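Local coordinates for protein Dot/Icm T4SS effector (Legionella pneumophila, PDB 6VVE) that probably acts as a protein kinase delivered into host cells through the Dot/Icm type IV secretion system, and is activated by the host metabolite inositol hexakisphosphate, at residues R102-Y105 and E106-L110; V254-E257 and K258-N262. One frame throughout, in Å; residues are numbered along the deposited sequence.

Both contacts are short helical spans of about two and a half turns, made between side chains one helical turn apart, and they sit in separate parts of the chain. Contact 1 comes first, at the start of helix 102-121, which follows strand 91-96 of the five-stranded antiparallel sheet in the nucleotide-binding part of the kinase; bound inositol hexakisphosphate lies about 10 Å from the side chain of Asn109. Contact 2 comes later, in helix 253-262, within the mainly helical part that follows. The centres of contacts 1 and 2 are about 38 Å apart and their nearest atoms about 26 Å. Contact 1 thus belongs to the sheet-bearing part, whereas contact 2 is surface packing.

Contact 1 (R102-Y105 and E106-L110); sequences REFY and EEINL
Glu106 folds back over Arg102 in the first turns of helix 102-121, an i to i+4 pairing that opens the helix after strand 91-96 of the kinase sheet. With CG anti to the carbonyl carbon (chi1 -68°) and the chain extended beyond it, Glu106 runs back toward the helix start, where OE2 lies 3.3 Å from Arg102 CG. The contact is with the methylene part of the arginine: Arg102 NE and Glu106 OE2 are 4.5 Å apart, too far for a salt bridge, and the guanidinium and carboxylate planes are turned 38° from each other. Any attraction between the charges is thus probably loose. The backbone link beneath is firmer, Glu106 N donating to Arg102 O at 2.9 Å and 168°.

Tyr105 is buried; its CB leaves the backbone away from the following residues, and its ring meets the Trp133 ring and touches Ile135. Phe104 CD2 stands over the centre of one face of the Tyr105 ring. Tyr105 O accepts the N-H of Asn109, N to O 2.8 Å, while Asn109 OD1 accepts from Trp133 N and ND2 donates to Tyr18 O, tying this turn to strand 132-134 and to the N-terminal region. On the flank formed by Phe104 and Ile108 the contact is apolar: Ile108 CD1 reaches Phe104 CE2 at 3.4 Å, approaching the ring obliquely.

Contact 2 (V254-E257 and K258-N262); sequences VPIE and KWYEN
Ile256 and Tyr260, one turn apart in helix 253-262, lie side by side and point the same way. The isoleucine touches with its CG2 branch, which stands anti to the backbone N while CG1 takes the place beside it (chi1 -69°). Ile256 CG2 lies 3.3 Å from Tyr260 CE2, toward the far end of the phenol, and is also near CZ and OH. Nearer the backbone, Ile256 O lies 3.4 Å above the plane of the Tyr260 ring, offset toward its rim, and still accepts the N-H of Tyr260, Tyr260 N to Ile256 O 3.0 Å. Trp259 is turned differently: Tyr260 CD1 lies in the plane of its indole, at the edge.

At the helix end, Asn262 turns its amide back onto Lys258 O, ND2 to O 2.7 Å. The donor is almost in line (167°), and the carbonyl oxygen lies within 8° of the asparagine amide plane.

Tyr260 OH bonds to Asp230 OD2 and Tyr234 OH, linking this surface helix to the start of helix 231-239 and the residue before it. Ile256 and Trp259 rest on Leu268 in the loop leading to helix 272-280, while Glu257 touches Pro186 and Tyr187, in the loop between strands 177-178 and 194-196.

Contact 1 (R102-Y105 and E106-L110)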
loop_
_atom_site.group_PDB
_atom_site.type_symbol
_atom_site.label_atom_id
_atom_site.label_comp_id
_atom_site.label_asym_id
_atom_site.label_seq_id
_atom_site.Cartn_x
_atom_site.Cartn_y
_atom_site.Cartn_z
ATOM N N ARG A 102 3.911 -14.021 -19.222
ATOM C CA ARG A 102 4.693 -12.798 -19.059
ATOM C C ARG A 102 3.798 -11.567 -19.053
ATOM O O ARG A 102 3.969 -10.667 -18.221
ATOM C CB ARG A 102 5.733 -12.705 -20.176
ATOM C CG ARG A 102 6.342 -11.331 -20.374
ATOM C CD ARG A 102 7.351 -11.349 -21.527
ATOM N NE ARG A 102 8.430 -12.305 -21.288
ATOM C CZ ARG A 102 9.389 -12.591 -22.164
ATOM N NH1 ARG A 102 9.408 -11.995 -23.350
ATOM N NH2 ARG A 102 10.328 -13.478 -21.855
ATOM N N GLU A 103 2.830 -11.510 -19.974
ATOM C CA GLU A 103 1.972 -10.333 -20.072
ATOM C C GLU A 103 1.197 -10.085 -18.785
ATOM O O GLU A 103 0.831 -8.943 -18.494
ATOM C CB GLU A 103 1.006 -10.487 -21.250
ATOM C CG GLU A 103 1.675 -10.501 -22.627
ATOM C CD GLU A 103 2.379 -11.816 -22.935
ATOM O OE1 GLU A 103 2.102 -12.825 -22.243
ATOM O OE2 GLU A 103 3.216 -11.839 -23.863
ATOM N N PHE A 104 0.938 -11.136 -18.005
ATOM C CA PHE A 104 0.249 -10.964 -16.732
ATOM C C PHE A 104 1.089 -10.142 -15.767
ATOM O O PHE A 104 0.569 -9.246 -15.086
ATOM C CB PHE A 104 -0.082 -12.332 -16.134
ATOM C CG PHE A 104 -0.677 -12.267 -14.756
ATOM C CD1 PHE A 104 -2.032 -12.053 -14.581
ATOM C CD2 PHE A 104 0.120 -12.434 -13.638
ATOM C CE1 PHE A 104 -2.579 -11.997 -13.316
ATOM C CE2 PHE A 104 -0.422 -12.378 -12.371
ATOM C CZ PHE A 104 -1.773 -12.162 -12.210
ATOM N N TYR A 105 2.391 -10.426 -15.698
ATOM C CA TYR A 105 3.267 -9.671 -14.809
ATOM C C TYR A 105 3.577 -8.288 -15.366
ATOM O O TYR A 105 3.681 -7.321 -14.602
ATOM C CB TYR A 105 4.560 -10.450 -14.567
ATOM C CG TYR A 105 4.347 -11.769 -13.864
ATOM C CD1 TYR A 105 4.086 -11.816 -12.501
ATOM C CD2 TYR A 105 4.417 -12.970 -14.561
ATOM C CE1 TYR A 105 3.891 -13.023 -11.850
ATOM C CE2 TYR A 105 4.223 -14.181 -13.920
ATOM C CZ TYR A 105 3.963 -14.201 -12.563
ATOM O OH TYR A 105 3.768 -15.400 -11.916
ATOM N N GLU A 106 3.730 -8.174 -16.688
ATOM C CA GLU A 106 3.961 -6.867 -17.294
ATOM C C GLU A 106 2.832 -5.898 -16.956
ATOM O O GLU A 106 3.079 -4.716 -16.679
ATOM C CB GLU A 106 4.102 -7.004 -18.810
ATOM C CG GLU A 106 5.363 -7.736 -19.240
ATOM C CD GLU A 106 5.461 -7.899 -20.743
ATOM O OE1 GLU A 106 4.427 -7.757 -21.433
ATOM O OE2 GLU A 106 6.577 -8.166 -21.231
ATOM N N GLU A 107 1.584 -6.381 -16.975
ATOM C CA GLU A 107 0.452 -5.515 -16.662
ATOM C C GLU A 107 0.479 -5.088 -15.199
ATOM O O GLU A 107 0.233 -3.916 -14.881
ATOM C CB GLU A 107 -0.859 -6.227 -16.992
ATOM C CG GLU A 107 -2.090 -5.345 -16.911
ATOM C CD GLU A 107 -2.086 -4.240 -17.958
ATOM O OE1 GLU A 107 -1.320 -4.351 -18.935
ATOM O OE2 GLU A 107 -2.846 -3.260 -17.795
ATOM N N ILE A 108 0.763 -6.025 -14.293
ATOM C CA ILE A 108 0.901 -5.667 -12.886
ATOM C C ILE A 108 1.995 -4.624 -12.713
ATOM O O ILE A 108 1.819 -3.641 -11.986
ATOM C CB ILE A 108 1.178 -6.926 -12.038
ATOM C CG1 ILE A 108 -0.076 -7.795 -11.962
ATOM C CG2 ILE A 108 1.647 -6.533 -10.645
ATOM C CD1 ILE A 108 0.171 -9.174 -11.406
ATOM N N ASN A 109 3.143 -4.829 -13.365
ATOM C CA ASN A 109 4.249 -3.885 -13.244
ATOM C C ASN A 109 3.835 -2.487 -13.678
ATOM O O ASN A 109 4.165 -1.500 -13.011
ATOM C CB ASN A 109 5.446 -4.359 -14.073
ATOM C CG ASN A 109 6.225 -5.485 -13.396
ATOM O OD1 ASN A 109 6.000 -5.809 -12.232
ATOM N ND2 ASN A 109 7.148 -6.077 -14.132
ATOM N N LEU A 110 3.112 -2.382 -14.792
ATOM C CA LEU A 110 2.658 -1.075 -15.250
ATOM C C LEU A 110 1.775 -0.401 -14.204
ATOM O O LEU A 110 1.900 0.803 -13.951
ATOM C CB LEU A 110 1.910 -1.219 -16.578
ATOM C CG LEU A 110 1.691 0.066 -17.377
ATOM C CD1 LEU A 110 1.610 -0.246 -18.873
ATOM C CD2 LEU A 110 0.447 0.788 -16.925
#

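Contact 2 (V254-E257 and K258-N262)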
loop_
_atom_site.group_PDB
_atom_site.type_symbol
_atom_site.label_atom_id
_atom_site.label_comp_id
_atom_site.label_asym_id
_atom_site.label_seq_id
_atom_site.Cartn_x
_atom_site.Cartn_y
_atom_site.Cartn_z
ATOM N N VAL A 254 -19.788 -3.153 15.496
ATOM C CA VAL A 254 -21.245 -3.263 15.560
ATOM C C VAL A 254 -21.903 -2.063 14.883
ATOM O O VAL A 254 -22.742 -2.248 13.987
ATOM C CB VAL A 254 -21.719 -3.409 17.015
ATOM C CG1 VAL A 254 -23.249 -3.387 17.090
ATOM C CG2 VAL A 254 -21.179 -4.709 17.621
ATOM N N PRO A 255 -21.591 -0.829 15.275
ATOM C CA PRO A 255 -22.222 0.315 14.594
ATOM C C PRO A 255 -21.831 0.418 13.132
ATOM O O PRO A 255 -22.665 0.819 12.307
ATOM C CB PRO A 255 -21.731 1.533 15.396
ATOM C CG PRO A 255 -20.469 1.067 16.071
ATOM C CD PRO A 255 -20.701 -0.404 16.375
ATOM N N ILE A 256 -20.594 0.058 12.787
ATOM C CA ILE A 256 -20.147 0.168 11.403
ATOM C C ILE A 256 -20.891 -0.829 10.520
ATOM O O ILE A 256 -21.371 -0.486 9.433
ATOM C CB ILE A 256 -18.624 -0.035 11.321
ATOM C CG1 ILE A 256 -17.912 1.150 11.965
ATOM C CG2 ILE A 256 -18.188 -0.230 9.874
ATOM C CD1 ILE A 256 -16.390 1.036 11.935
ATOM N N GLU A 257 -20.988 -2.080 10.971
ATOM C CA GLU A 257 -21.706 -3.089 10.200
ATOM C C GLU A 257 -23.163 -2.697 10.010
ATOM O O GLU A 257 -23.705 -2.804 8.907
ATOM C CB GLU A 257 -21.599 -4.448 10.887
ATOM C CG GLU A 257 -20.209 -5.050 10.833
ATOM C CD GLU A 257 -19.836 -5.529 9.443
ATOM O OE1 GLU A 257 -20.714 -5.512 8.558
ATOM O OE2 GLU A 257 -18.668 -5.922 9.238
ATOM N N LYS A 258 -23.818 -2.247 11.084
ATOM C CA LYS A 258 -25.203 -1.816 10.968
ATOM C C LYS A 258 -25.328 -0.651 10.000
ATOM O O LYS A 258 -26.349 -0.516 9.323
ATOM C CB LYS A 258 -25.753 -1.426 12.336
ATOM C CG LYS A 258 -27.274 -1.367 12.394
ATOM C CD LYS A 258 -27.762 -0.818 13.726
ATOM C CE LYS A 258 -29.255 -1.078 13.926
ATOM N NZ LYS A 258 -30.063 -0.730 12.725
ATOM N N TRP A 259 -24.307 0.206 9.932
ATOM C CA TRP A 259 -24.339 1.331 9.007
ATOM C C TRP A 259 -24.280 0.845 7.565
ATOM O O TRP A 259 -25.070 1.283 6.720
ATOM C CB TRP A 259 -23.182 2.289 9.311
ATOM C CG TRP A 259 -23.314 3.625 8.645
ATOM C CD1 TRP A 259 -23.972 4.711 9.128
ATOM C CD2 TRP A 259 -22.760 4.016 7.383
ATOM N NE1 TRP A 259 -23.875 5.756 8.242
ATOM C CE2 TRP A 259 -23.131 5.356 7.163
ATOM C CE3 TRP A 259 -21.983 3.366 6.422
ATOM C CZ2 TRP A 259 -22.764 6.062 6.012
ATOM C CZ3 TRP A 259 -21.617 4.065 5.279
ATOM C CH2 TRP A 259 -22.006 5.400 5.088
ATOM N N TYR A 260 -23.339 -0.059 7.264
ATOM C CA TYR A 260 -23.229 -0.596 5.910
ATOM C C TYR A 260 -24.546 -1.237 5.480
ATOM O O TYR A 260 -25.031 -1.014 4.363
ATOM C CB TYR A 260 -22.098 -1.627 5.835
ATOM C CG TYR A 260 -20.700 -1.075 6.030
ATOM C CD1 TYR A 260 -20.361 0.196 5.585
ATOM C CD2 TYR A 260 -19.725 -1.828 6.646
ATOM C CE1 TYR A 260 -19.085 0.698 5.764
ATOM C CE2 TYR A 260 -18.433 -1.338 6.827
ATOM C CZ TYR A 260 -18.126 -0.072 6.380
ATOM O OH TYR A 260 -16.854 0.416 6.565
ATOM N N GLU A 261 -25.145 -2.039 6.365
ATOM C CA GLU A 261 -26.372 -2.741 6.010
ATOM C C GLU A 261 -27.486 -1.771 5.665
ATOM O O GLU A 261 -28.363 -2.097 4.852
ATOM C CB GLU A 261 -26.805 -3.654 7.156
ATOM C CG GLU A 261 -25.813 -4.772 7.464
ATOM C CD GLU A 261 -26.165 -5.539 8.726
ATOM O OE1 GLU A 261 -27.289 -5.351 9.244
ATOM O OE2 GLU A 261 -25.317 -6.326 9.202
ATOM N N ASN A 262 -27.475 -0.576 6.265
ATOM C CA ASN A 262 -28.557 0.389 6.081
ATOM C C ASN A 262 -28.165 1.571 5.210
ATOM O O ASN A 262 -29.016 2.420 4.926
ATOM C CB ASN A 262 -29.051 0.889 7.441
ATOM C CG ASN A 262 -29.777 -0.191 8.227
ATOM O OD1 ASN A 262 -30.959 -0.439 8.006
ATOM N ND2 ASN A 262 -29.063 -0.845 9.138
#